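Local coordinates for protein malonate decarboxylase subunit alpha (Acinetobacter baumannii ATCC 17978, PDB 6MPR) that probably serves as the acyl-carrier-protein transferase subunit of malonate decarboxylase, exchanging acetyl for malonyl groups as malonate is broken down to acetate and carbon dioxide, at residues L248-H261 and H474-K486. Numbering follows the deposited sequence.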
ATOM      1  N   LEU A 248      10.763  26.488 -18.591  1.00 16.11           N
ATOM      2  CA  LEU A 248      12.191  26.250 -18.381  1.00 18.44           C
ATOM      3  C   LEU A 248      12.418  25.086 -17.420  1.00 15.73           C
ATOM      4  O   LEU A 248      13.214  24.180 -17.692  1.00 15.63           O
ATOM      5  CB  LEU A 248      12.862  27.525 -17.856  1.00 19.20           C
ATOM      6  CG  LEU A 248      14.367  27.510 -17.561  1.00 17.68           C
ATOM      7  CD1 LEU A 248      15.184  27.251 -18.812  1.00 21.67           C
ATOM      8  CD2 LEU A 248      14.794  28.845 -16.896  1.00 18.50           C
ATOM      9  N   MET A 249      11.715  25.093 -16.292  1.00 15.32           N
ATOM     10  CA  MET A 249      11.868  24.013 -15.324  1.00 14.99           C
ATOM     11  C   MET A 249      11.386  22.686 -15.901  1.00 16.70           C
ATOM     12  O   MET A 249      11.990  21.638 -15.645  1.00 14.53           O
ATOM     13  CB  MET A 249      11.118  24.375 -14.039  1.00 14.49           C
ATOM     14  CG  MET A 249      11.784  25.528 -13.281  1.00 15.21           C
ATOM     15  SD  MET A 249      10.736  26.171 -11.975  1.00 24.09           S
ATOM     16  CE  MET A 249      10.790  24.826 -10.808  1.00 19.69           C
ATOM     17  N   ALA A 250      10.310  22.720 -16.697  1.00 13.87           N
ATOM     18  CA  ALA A 250       9.815  21.508 -17.348  1.00 13.35           C
ATOM     19  C   ALA A 250      10.830  20.954 -18.349  1.00 14.77           C
ATOM     20  O   ALA A 250      11.015  19.734 -18.443  1.00 13.60           O
ATOM     21  CB  ALA A 250       8.482  21.805 -18.035  1.00 13.23           C
ATOM     22  N   MET A 251      11.505  21.831 -19.098  1.00 14.34           N
ATOM     23  CA  MET A 251      12.556  21.368 -20.003  1.00 14.70           C
ATOM     24  C   MET A 251      13.676  20.667 -19.240  1.00 14.67           C
ATOM     25  O   MET A 251      14.165  19.614 -19.666  1.00 14.59           O
ATOM     26  CB  MET A 251      13.131  22.538 -20.806  1.00 15.54           C
ATOM     27  CG  MET A 251      12.214  23.071 -21.901  1.00 19.82           C
ATOM     28  SD  MET A 251      12.744  24.702 -22.469  1.00 18.57           S
ATOM     29  CE  MET A 251      13.807  24.292 -23.857  1.00 17.32           C
ATOM     30  N   MET A 252      14.114  21.254 -18.126  1.00 14.83           N
ATOM     31  CA  MET A 252      15.172  20.637 -17.328  1.00 17.35           C
ATOM     32  C   MET A 252      14.724  19.315 -16.707  1.00 14.89           C
ATOM     33  O   MET A 252      15.522  18.374 -16.617  1.00 15.45           O
ATOM     34  CB  MET A 252      15.641  21.622 -16.260  1.00 16.62           C
ATOM     35  CG  MET A 252      16.350  22.834 -16.867  1.00 19.16           C
ATOM     36  SD  MET A 252      17.263  23.790 -15.635  1.00 21.88           S
ATOM     37  CE  MET A 252      15.926  24.622 -14.783  1.00 17.49           C
ATOM     38  N   ALA A 253      13.462  19.221 -16.262  1.00 13.57           N
ATOM     39  CA  ALA A 253      12.950  17.943 -15.780  1.00 12.92           C
ATOM     40  C   ALA A 253      13.028  16.866 -16.856  1.00 14.71           C
ATOM     41  O   ALA A 253      13.417  15.728 -16.578  1.00 12.65           O
ATOM     42  CB  ALA A 253      11.506  18.094 -15.282  1.00 15.18           C
ATOM     43  N   ILE A 254      12.653  17.199 -18.088  1.00 15.52           N
ATOM     44  CA  ILE A 254      12.592  16.183 -19.141  1.00 12.95           C
ATOM     45  C   ILE A 254      13.988  15.744 -19.543  1.00 16.90           C
ATOM     46  O   ILE A 254      14.277  14.548 -19.666  1.00 15.44           O
ATOM     47  CB  ILE A 254      11.809  16.714 -20.350  1.00 14.41           C
ATOM     48  CG1 ILE A 254      10.339  16.867 -19.970  1.00 13.59           C
ATOM     49  CG2 ILE A 254      12.016  15.786 -21.553  1.00 13.37           C
ATOM     50  CD1 ILE A 254       9.479  17.617 -20.978  1.00 15.13           C
ATOM     51  N   ARG A 255      14.867  16.709 -19.776  1.00 17.43           N
ATOM     52  CA  ARG A 255      16.218  16.426 -20.233  1.00 15.77           C
ATOM     53  C   ARG A 255      17.097  15.928 -19.089  1.00 20.59           C
ATOM     54  O   ARG A 255      17.790  14.912 -19.218  1.00 17.24           O
ATOM     55  CB  ARG A 255      16.779  17.699 -20.859  1.00 21.42           C
ATOM     56  CG  ARG A 255      18.178  17.603 -21.399  1.00 25.74           C
ATOM     57  CD  ARG A 255      18.191  17.067 -22.815  1.00 32.55           C
ATOM     58  NE  ARG A 255      19.536  17.115 -23.368  1.00 42.38           N
ATOM     59  CZ  ARG A 255      19.948  16.385 -24.398  1.00 51.04           C
ATOM     60  NH1 ARG A 255      19.117  15.534 -24.987  1.00 41.30           N
ATOM     61  NH2 ARG A 255      21.196  16.499 -24.831  1.00 57.39           N
ATOM     62  N   GLY A 256      17.062  16.620 -17.952  1.00 17.68           N
ATOM     63  CA  GLY A 256      17.971  16.333 -16.866  1.00 14.75           C
ATOM     64  C   GLY A 256      17.535  15.267 -15.882  1.00 17.77           C
ATOM     65  O   GLY A 256      18.343  14.870 -15.042  1.00 14.37           O
ATOM     66  N   ILE A 257      16.280  14.814 -15.943  1.00 13.52           N
ATOM     67  CA  ILE A 257      15.802  13.769 -15.039  1.00 13.00           C
ATOM     68  C   ILE A 257      15.166  12.611 -15.808  1.00 12.65           C
ATOM     69  O   ILE A 257      15.613  11.460 -15.699  1.00 13.04           O
ATOM     70  CB  ILE A 257      14.812  14.340 -14.004  1.00 12.56           C
ATOM     71  CG1 ILE A 257      15.412  15.565 -13.281  1.00 14.57           C
ATOM     72  CG2 ILE A 257      14.458  13.252 -12.982  1.00 17.01           C
ATOM     73  CD1 ILE A 257      14.503  16.158 -12.191  1.00 15.66           C
ATOM     74  N   TYR A 258      14.108  12.891 -16.576  1.00 12.38           N
ATOM     75  CA  TYR A 258      13.366  11.804 -17.218  1.00 12.07           C
ATOM     76  C   TYR A 258      14.228  11.097 -18.257  1.00 12.53           C
ATOM     77  O   TYR A 258      14.343   9.864 -18.255  1.00 13.16           O
ATOM     78  CB  TYR A 258      12.086  12.315 -17.890  1.00 12.08           C
ATOM     79  CG  TYR A 258      11.016  12.886 -16.974  1.00 13.09           C
ATOM     80  CD1 TYR A 258      11.182  12.926 -15.592  1.00 14.32           C
ATOM     81  CD2 TYR A 258       9.829  13.378 -17.509  1.00 11.15           C
ATOM     82  CE1 TYR A 258      10.179  13.459 -14.771  1.00 10.79           C
ATOM     83  CE2 TYR A 258       8.839  13.892 -16.702  1.00 12.93           C
ATOM     84  CZ  TYR A 258       9.019  13.934 -15.343  1.00 11.69           C
ATOM     85  OH  TYR A 258       8.022  14.467 -14.574  1.00 10.46           O
ATOM     86  N   GLU A 259      14.835  11.872 -19.153  1.00 13.04           N
ATOM     87  CA  GLU A 259      15.732  11.293 -20.146  1.00 13.57           C
ATOM     88  C   GLU A 259      16.968  10.690 -19.481  1.00 13.90           C
ATOM     89  O   GLU A 259      17.382   9.573 -19.811  1.00 14.10           O
ATOM     90  CB  GLU A 259      16.143  12.359 -21.159  1.00 14.11           C
ATOM     91  CG  GLU A 259      16.945  11.776 -22.323  1.00 17.47           C
ATOM     92  CD  GLU A 259      17.386  12.812 -23.338  1.00 19.52           C
ATOM     93  OE1 GLU A 259      17.136  14.023 -23.139  1.00 24.94           O
ATOM     94  OE2 GLU A 259      17.988  12.405 -24.347  1.00 25.89           O
ATOM     95  N   LYS A 260      17.567  11.425 -18.540  1.00 17.99           N
ATOM     96  CA  LYS A 260      18.831  11.007 -17.938  1.00 18.46           C
ATOM     97  C   LYS A 260      18.722   9.629 -17.305  1.00 16.76           C
ATOM     98  O   LYS A 260      19.633   8.801 -17.430  1.00 14.94           O
ATOM     99  CB  LYS A 260      19.274  12.033 -16.885  1.00 14.63           C
ATOM    100  CG  LYS A 260      20.577  11.652 -16.161  1.00 15.41           C
ATOM    101  CD  LYS A 260      20.980  12.713 -15.142  1.00 16.02           C
ATOM    102  CE  LYS A 260      22.222  12.279 -14.367  1.00 24.73           C
ATOM    103  NZ  LYS A 260      23.454  12.345 -15.202  1.00 32.94           N
ATOM    104  N   HIS A 261      17.616   9.370 -16.609  1.00 13.56           N
ATOM    105  CA  HIS A 261      17.444   8.134 -15.860  1.00 16.94           C
ATOM    106  C   HIS A 261      16.476   7.161 -16.510  1.00 13.71           C
ATOM    107  O   HIS A 261      16.167   6.128 -15.905  1.00 17.05           O
ATOM    108  CB  HIS A 261      16.970   8.451 -14.441  1.00 12.91           C
ATOM    109  CG  HIS A 261      17.869   9.394 -13.712  1.00 13.30           C
ATOM    110  ND1 HIS A 261      19.133   9.038 -13.301  1.00 14.81           N
ATOM    111  CD2 HIS A 261      17.695  10.681 -13.330  1.00 13.28           C
ATOM    112  CE1 HIS A 261      19.703  10.066 -12.692  1.00 18.04           C
ATOM    113  NE2 HIS A 261      18.849  11.072 -12.692  1.00 16.00           N
ATOM    114  N   HIS A 474      16.274  14.410  -6.242  1.00 11.94           N
ATOM    115  CA  HIS A 474      16.505  15.516  -7.172  1.00 14.91           C
ATOM    116  C   HIS A 474      15.824  16.775  -6.654  1.00 16.39           C
ATOM    117  O   HIS A 474      14.623  16.744  -6.370  1.00 12.94           O
ATOM    118  CB  HIS A 474      15.941  15.208  -8.565  1.00 11.82           C
ATOM    119  CG  HIS A 474      16.592  14.045  -9.253  1.00 13.17           C
ATOM    120  ND1 HIS A 474      16.349  12.735  -8.894  1.00 13.98           N
ATOM    121  CD2 HIS A 474      17.476  13.999 -10.279  1.00 15.29           C
ATOM    122  CE1 HIS A 474      17.036  11.929  -9.687  1.00 12.35           C
ATOM    123  NE2 HIS A 474      17.738  12.673 -10.531  1.00 12.61           N
ATOM    124  N   LEU A 475      16.562  17.888  -6.595  1.00 13.40           N
ATOM    125  CA  LEU A 475      15.998  19.216  -6.342  1.00 16.41           C
ATOM    126  C   LEU A 475      16.072  20.031  -7.626  1.00 14.25           C
ATOM    127  O   LEU A 475      17.166  20.272  -8.140  1.00 13.42           O
ATOM    128  CB  LEU A 475      16.750  19.939  -5.222  1.00 15.23           C
ATOM    129  CG  LEU A 475      16.270  21.350  -4.874  1.00 12.88           C
ATOM    130  CD1 LEU A 475      14.797  21.345  -4.423  1.00 15.23           C
ATOM    131  CD2 LEU A 475      17.145  21.936  -3.791  1.00 13.53           C
ATOM    132  N   LEU A 476      14.920  20.482  -8.126  1.00 12.07           N
ATOM    133  CA  LEU A 476      14.830  21.195  -9.397  0.55 12.57           C
ATOM    134  C   LEU A 476      14.202  22.562  -9.161  1.00 12.45           C
ATOM    135  O   LEU A 476      13.053  22.646  -8.710  1.00 12.79           O
ATOM    136  CB  LEU A 476      14.001  20.386 -10.395  0.55 14.66           C
ATOM    137  CG  LEU A 476      13.497  21.110 -11.632  0.55 15.12           C
ATOM    138  CD1 LEU A 476      14.669  21.682 -12.405  0.55 12.65           C
ATOM    139  CD2 LEU A 476      12.682  20.143 -12.485  0.55 12.03           C
ATOM    140  N   THR A 477      14.951  23.627  -9.466  1.00 12.84           N
ATOM    141  CA  THR A 477      14.453  25.000  -9.374  1.00 15.27           C
ATOM    142  C   THR A 477      14.620  25.682 -10.724  1.00 15.11           C
ATOM    143  O   THR A 477      15.140  25.094 -11.681  1.00 17.57           O
ATOM    144  CB  THR A 477      15.189  25.819  -8.300  1.00 15.79           C
ATOM    145  OG1 THR A 477      16.491  26.176  -8.788  1.00 14.04           O
ATOM    146  CG2 THR A 477      15.325  25.044  -7.001  1.00 15.31           C
ATOM    147  N   GLU A 478      14.216  26.954 -10.794  1.00 14.99           N
ATOM    148  CA  GLU A 478      14.461  27.710 -12.015  1.00 17.39           C
ATOM    149  C   GLU A 478      15.949  27.969 -12.233  1.00 21.36           C
ATOM    150  O   GLU A 478      16.338  28.395 -13.326  1.00 18.47           O
ATOM    151  CB  GLU A 478      13.653  29.019 -12.000  1.00 16.60           C
ATOM    152  CG  GLU A 478      14.243  30.176 -11.192  1.00 19.72           C
ATOM    153  CD  GLU A 478      13.886  30.144  -9.717  1.00 20.19           C
ATOM    154  OE1 GLU A 478      13.406  29.097  -9.222  1.00 22.07           O
ATOM    155  OE2 GLU A 478      14.097  31.183  -9.041  1.00 20.96           O
ATOM    156  N   GLU A 479      16.787  27.669 -11.240  1.00 15.25           N
ATOM    157  CA  GLU A 479      18.234  27.784 -11.363  1.00 15.20           C
ATOM    158  C   GLU A 479      18.906  26.532 -11.912  1.00 22.02           C
ATOM    159  O   GLU A 479      19.986  26.633 -12.496  1.00 19.06           O
ATOM    160  CB  GLU A 479      18.837  28.121  -9.996  1.00 19.51           C
ATOM    161  CG  GLU A 479      18.425  29.479  -9.482  1.00 24.28           C
ATOM    162  CD  GLU A 479      19.225  30.580 -10.136  1.00 40.08           C
ATOM    163  OE1 GLU A 479      20.348  30.854  -9.650  1.00 46.34           O
ATOM    164  OE2 GLU A 479      18.745  31.146 -11.145  1.00 40.67           O
ATOM    165  N   GLY A 480      18.316  25.356 -11.744  1.00 16.18           N
ATOM    166  CA  GLY A 480      18.944  24.137 -12.210  1.00 17.82           C
ATOM    167  C   GLY A 480      18.546  22.958 -11.337  1.00 16.95           C
ATOM    168  O   GLY A 480      17.597  23.039 -10.572  1.00 13.97           O
ATOM    169  N   ILE A 481      19.287  21.858 -11.481  1.00 18.16           N
ATOM    170  CA  ILE A 481      19.009  20.619 -10.762  1.00 14.98           C
ATOM    171  C   ILE A 481      20.190  20.310  -9.855  1.00 15.95           C
ATOM    172  O   ILE A 481      21.343  20.340 -10.296  1.00 16.28           O
ATOM    173  CB  ILE A 481      18.758  19.433 -11.712  1.00 13.28           C
ATOM    174  CG1 ILE A 481      17.622  19.724 -12.694  1.00 13.09           C
ATOM    175  CG2 ILE A 481      18.442  18.162 -10.914  1.00 15.56           C
ATOM    176  CD1 ILE A 481      17.522  18.689 -13.795  1.00 14.42           C
ATOM    177  N   ALA A 482      19.902  19.986  -8.599  1.00 13.68           N
ATOM    178  CA  ALA A 482      20.884  19.391  -7.705  1.00 14.08           C
ATOM    179  C   ALA A 482      20.597  17.895  -7.645  1.00 16.96           C
ATOM    180  O   ALA A 482      19.487  17.489  -7.274  1.00 17.85           O
ATOM    181  CB  ALA A 482      20.826  20.027  -6.310  1.00 14.30           C
ATOM    182  N   TYR A 483      21.577  17.077  -8.044  1.00 16.88           N
ATOM    183  CA  TYR A 483      21.406  15.619  -8.024  1.00 17.63           C
ATOM    184  C   TYR A 483      21.758  15.087  -6.635  1.00 16.38           C
ATOM    185  O   TYR A 483      22.784  14.440  -6.420  1.00 17.09           O
ATOM    186  CB  TYR A 483      22.249  14.952  -9.107  1.00 16.01           C
ATOM    187  CG  TYR A 483      21.805  15.260 -10.519  1.00 17.90           C
ATOM    188  CD1 TYR A 483      20.634  14.711 -11.039  1.00 13.68           C
ATOM    189  CD2 TYR A 483      22.564  16.087 -11.343  1.00 19.59           C
ATOM    190  CE1 TYR A 483      20.223  14.988 -12.333  1.00 13.64           C
ATOM    191  CE2 TYR A 483      22.165  16.365 -12.643  1.00 16.18           C
ATOM    192  CZ  TYR A 483      20.989  15.819 -13.128  1.00 15.99           C
ATOM    193  OH  TYR A 483      20.596  16.100 -14.416  1.00 14.74           O
ATOM    194  N   LEU A 484      20.836  15.339  -5.696  1.00 16.61           N
ATOM    195  CA  LEU A 484      21.082  15.056  -4.283  1.00 17.62           C
ATOM    196  C   LEU A 484      21.344  13.576  -4.021  1.00 24.59           C
ATOM    197  O   LEU A 484      22.046  13.239  -3.061  1.00 24.96           O
ATOM    198  CB  LEU A 484      19.898  15.539  -3.438  1.00 17.00           C
ATOM    199  CG  LEU A 484      19.548  17.031  -3.424  1.00 19.36           C
ATOM    200  CD1 LEU A 484      18.352  17.271  -2.488  1.00 18.37           C
ATOM    201  CD2 LEU A 484      20.751  17.914  -3.033  1.00 20.40           C
ATOM    202  N   TYR A 485      20.800  12.676  -4.851  1.00 22.48           N
ATOM    203  CA  TYR A 485      21.041  11.253  -4.634  1.00 16.09           C
ATOM    204  C   TYR A 485      22.521  10.910  -4.687  1.00 27.29           C
ATOM    205  O   TYR A 485      22.920   9.858  -4.174  1.00 24.66           O
ATOM    206  CB  TYR A 485      20.280  10.397  -5.653  1.00 17.86           C
ATOM    207  CG  TYR A 485      20.869  10.325  -7.047  1.00 16.24           C
ATOM    208  CD1 TYR A 485      20.515  11.257  -8.033  1.00 13.78           C
ATOM    209  CD2 TYR A 485      21.733   9.299  -7.404  1.00 18.90           C
ATOM    210  CE1 TYR A 485      21.040  11.187  -9.296  1.00 16.89           C
ATOM    211  CE2 TYR A 485      22.261   9.219  -8.681  1.00 21.90           C
ATOM    212  CZ  TYR A 485      21.907  10.163  -9.620  1.00 18.84           C
ATOM    213  OH  TYR A 485      22.428  10.093 -10.879  1.00 25.23           O
ATOM    214  N   LYS A 486      23.334  11.767  -5.301  1.00 24.92           N
ATOM    215  CA  LYS A 486      24.760  11.526  -5.448  1.00 28.89           C
ATOM    216  C   LYS A 486      25.599  12.264  -4.418  1.00 29.08           C
ATOM    217  O   LYS A 486      26.816  12.073  -4.398  1.00 36.08           O
ATOM    218  CB  LYS A 486      25.225  11.922  -6.854  1.00 23.26           C
ATOM    219  CG  LYS A 486      25.205  10.793  -7.857  1.00 36.14           C
ATOM    220  CD  LYS A 486      25.643  11.275  -9.226  1.00 48.68           C
ATOM    221  CE  LYS A 486      24.826  12.473  -9.680  1.00 47.71           C
ATOM    222  NZ  LYS A 486      25.172  12.880 -11.069  1.00 37.67           N
TER
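The hydroxyl of Tyr-483 donates to the backbone carbonyl of Gly-256, OH to O 2.6 Å, arriving in the carbonyl plane on a lone pair at a C=O...O angle of 125°. This carbonyl lies in the wider pi-type turn of helix 244-261, where Tyr-258 N, not Ile-257 N, makes the stronger bond to Ala-253 O. The tyrosine ring is sandwiched: Lys-260 CE packs over one face as a CH-pi contact, and Ile-481 CG2 covers the other, both offset toward the rim. Gly-256, with no side chain, lets the Ile-481 methyl close up, Gly-256 CA to Ile-481 CD1 3.9 Å. Ile-257 sets CG2 over the centre of the His-474 imidazole, 4.2 Å from the centroid: chi1 of -52° places CG1 beside the backbone N and leaves CG2 anti to it. Beyond it, His-261 NE2 and His-474 NE2 lie 2.9 Å apart with their ring planes at 74°, while Tyr-485 OH comes in at the edge of the His-261 ring. His-261 ND1 is hydrogen-bonded to Asp-410 OD2, which would restrain the ring's turn. Toward the hairpin turn, Leu-476, in one of its two conformers, lays CD2 against Ala-253 CB, and Met-252, bent at its thioether, rests SD on Gly-480 CA at 3.8 Å. Met-249 sets CG against CA of Glu-478, a residue hydrogen-bonded through OE2 to Thr-436 OG1. The helix packs on the beta-hairpin 474-482, whose first strand pairs in parallel with strand 429-433 and whose second runs back antiparallel: alpha-on-beta packing on one face of the mixed sheet of an alpha/beta fold, with helix 490-499 on the other.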